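Side-chain contact in amyloid-like protein 1 (Homo sapiens, PDB 3PMR), which probably binds heparin and takes part in cell adhesion through its E2 domain, which forms a dimer: residues R50-A53 with M54-Q58. Sequence-based numbering, arbitrary orientation.
Sequences REWA and MADNQ
Trp52 and Asp56, one helical turn apart, run side by side in the same direction, with the indole and carboxylate planes only 15° apart. With CG of Trp52 anti to its own N (chi1 -169°), the ring extends beside the aspartate, and its NE1 comes to 3.6 Å from Asp56 OD2. The indole N-H is instead taken up by a water lying in the ring plane at its edge, the water oxygen 2.8 Å from Trp52 NE1; the same water can also donate a weak bond to Asp56 OD1, though other acceptors compete for its protons, so the bridge between the two side chains is at best loose. Asp56 OD2 is hydrogen-bonded to His170 NE2 of the second subunit, whose imidazole also stacks on the Trp52 ring. Phe74 of helix 64-119 stacks on that indole as well, so the tryptophan joins the intramolecular helix pair to the subunit interface. A serine at Trp52 would probably leave Phe74 and the partner's His170 without their stacking surface and deprive the water of its indole donor. Along the backbone, the N-H groups of Met54, Ala55 and Asp56 donate to the carbonyl oxygens of Arg50, Glu51 and Trp52 respectively, the last being shortest at 2.8 Å from Asp56 N to Trp52 O. Ala53 O is gripped twice by one residue: Asn57 N donates from 3.0 Å, and Asn57 ND2 adds a weak bond at 3.3 Å. The successive i to i+4 backbone bonds are those of an alpha-helix, here the C-terminal turns of helix 26-56 in the antiparallel coiled coil of the E2 domain, placed against the other subunit of the dimer.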
ATOM      1  N   ARG B  50       0.368   1.341 -27.533  1.00 23.30           N
ATOM      2  CA  ARG B  50      -0.416   1.310 -28.759  1.00 35.96           C
ATOM      3  C   ARG B  50       0.430   1.814 -29.935  1.00 29.11           C
ATOM      4  O   ARG B  50       0.417   1.229 -31.013  1.00 31.53           O
ATOM      5  CB  ARG B  50      -1.656   2.188 -28.579  1.00 36.60           C
ATOM      6  CG  ARG B  50      -2.621   2.205 -29.745  1.00 62.36           C
ATOM      7  CD  ARG B  50      -3.790   3.130 -29.428  1.00 83.36           C
ATOM      8  NE  ARG B  50      -4.532   2.675 -28.254  1.00 96.86           N
ATOM      9  CZ  ARG B  50      -5.452   1.714 -28.272  1.00101.80           C
ATOM     10  NH1 ARG B  50      -5.760   1.100 -29.408  1.00 84.77           N
ATOM     11  NH2 ARG B  50      -6.060   1.357 -27.147  1.00104.06           N
ATOM     12  N   GLU B  51       1.164   2.903 -29.713  1.00 25.56           N
ATOM     13  CA  GLU B  51       2.021   3.478 -30.740  1.00 29.24           C
ATOM     14  C   GLU B  51       3.100   2.471 -31.089  1.00 34.00           C
ATOM     15  O   GLU B  51       3.418   2.258 -32.256  1.00 34.90           O
ATOM     16  CB  GLU B  51       2.662   4.772 -30.236  1.00 25.53           C
ATOM     17  CG  GLU B  51       1.761   5.988 -30.322  1.00 41.64           C
ATOM     18  CD  GLU B  51       2.370   7.206 -29.658  1.00 50.96           C
ATOM     19  OE1 GLU B  51       3.612   7.247 -29.515  1.00 59.32           O
ATOM     20  OE2 GLU B  51       1.609   8.125 -29.285  1.00 52.44           O
ATOM     21  N   TRP B  52       3.659   1.846 -30.062  1.00 25.09           N
ATOM     22  CA  TRP B  52       4.692   0.840 -30.256  1.00 28.34           C
ATOM     23  C   TRP B  52       4.177  -0.320 -31.122  1.00 25.32           C
ATOM     24  O   TRP B  52       4.869  -0.773 -32.031  1.00 29.76           O
ATOM     25  CB  TRP B  52       5.150   0.321 -28.895  1.00 25.24           C
ATOM     26  CG  TRP B  52       6.368  -0.527 -28.933  1.00 24.70           C
ATOM     27  CD1 TRP B  52       7.178  -0.766 -30.007  1.00 30.86           C
ATOM     28  CD2 TRP B  52       6.921  -1.260 -27.838  1.00 29.66           C
ATOM     29  NE1 TRP B  52       8.204  -1.610 -29.647  1.00 28.65           N
ATOM     30  CE2 TRP B  52       8.069  -1.927 -28.319  1.00 35.10           C
ATOM     31  CE3 TRP B  52       6.559  -1.414 -26.488  1.00 24.21           C
ATOM     32  CZ2 TRP B  52       8.855  -2.748 -27.501  1.00 31.85           C
ATOM     33  CZ3 TRP B  52       7.343  -2.229 -25.676  1.00 28.42           C
ATOM     34  CH2 TRP B  52       8.480  -2.885 -26.187  1.00 32.28           C
ATOM     35  N   ALA B  53       2.973  -0.807 -30.838  1.00 27.23           N
ATOM     36  CA  ALA B  53       2.403  -1.903 -31.617  1.00 29.57           C
ATOM     37  C   ALA B  53       2.261  -1.495 -33.093  1.00 32.91           C
ATOM     38  O   ALA B  53       2.691  -2.223 -33.989  1.00 40.42           O
ATOM     39  CB  ALA B  53       1.041  -2.306 -31.043  1.00 31.92           C
ATOM     40  N   MET B  54       1.663  -0.331 -33.331  1.00 27.92           N
ATOM     41  CA  MET B  54       1.467   0.205 -34.680  1.00 31.00           C
ATOM     42  C   MET B  54       2.765   0.215 -35.486  1.00 45.19           C
ATOM     43  O   MET B  54       2.823  -0.299 -36.608  1.00 38.59           O
ATOM     44  CB  MET B  54       0.926   1.632 -34.590  1.00 39.34           C
ATOM     45  CG  MET B  54      -0.555   1.769 -34.891  1.00 68.09           C
ATOM     46  SD  MET B  54      -1.302   3.260 -34.186  1.00 94.21           S
ATOM     47  CE  MET B  54      -0.082   4.523 -34.605  1.00 78.31           C
ATOM     48  N   ALA B  55       3.808   0.799 -34.905  1.00 28.61           N
ATOM     49  CA  ALA B  55       5.106   0.889 -35.560  1.00 35.36           C
ATOM     50  C   ALA B  55       5.742  -0.490 -35.741  1.00 40.25           C
ATOM     51  O   ALA B  55       6.339  -0.777 -36.778  1.00 40.91           O
ATOM     52  CB  ALA B  55       6.032   1.798 -34.748  1.00 34.77           C
ATOM     53  N   ASP B  56       5.603  -1.334 -34.725  1.00 41.72           N
ATOM     54  CA  ASP B  56       6.151  -2.689 -34.729  1.00 45.17           C
ATOM     55  C   ASP B  56       5.605  -3.523 -35.885  1.00 46.75           C
ATOM     56  O   ASP B  56       6.299  -4.376 -36.430  1.00 38.40           O
ATOM     57  CB  ASP B  56       5.813  -3.394 -33.412  1.00 55.39           C
ATOM     58  CG  ASP B  56       7.025  -4.018 -32.759  1.00 72.69           C
ATOM     59  OD1 ASP B  56       8.051  -4.180 -33.450  1.00 70.90           O
ATOM     60  OD2 ASP B  56       6.949  -4.354 -31.557  1.00101.29           O
ATOM     61  N   ASN B  57       4.352  -3.279 -36.242  1.00 41.94           N
ATOM     62  CA  ASN B  57       3.699  -4.000 -37.325  1.00 55.41           C
ATOM     63  C   ASN B  57       4.341  -3.715 -38.685  1.00 48.53           C
ATOM     64  O   ASN B  57       4.180  -4.486 -39.630  1.00 52.17           O
ATOM     65  CB  ASN B  57       2.211  -3.634 -37.356  1.00 49.39           C
ATOM     66  CG  ASN B  57       1.328  -4.731 -36.785  1.00 86.30           C
ATOM     67  OD1 ASN B  57       1.028  -5.717 -37.464  1.00 96.52           O
ATOM     68  ND2 ASN B  57       0.917  -4.572 -35.528  1.00 68.36           N
ATOM     69  N   GLN B  58       5.081  -2.615 -38.767  1.00 36.20           N
ATOM     70  CA  GLN B  58       5.747  -2.203 -40.004  1.00 44.55           C
ATOM     71  C   GLN B  58       7.225  -2.566 -39.987  1.00 35.66           C
ATOM     72  O   GLN B  58       7.915  -2.476 -41.000  1.00 32.68           O
ATOM     73  CB  GLN B  58       5.614  -0.685 -40.183  1.00 32.08           C
ATOM     74  CG  GLN B  58       4.169  -0.180 -40.198  1.00 37.02           C
TER
HETATM   75  O   HOH W   1      10.178  -3.092 -31.014  1.00 36.55           O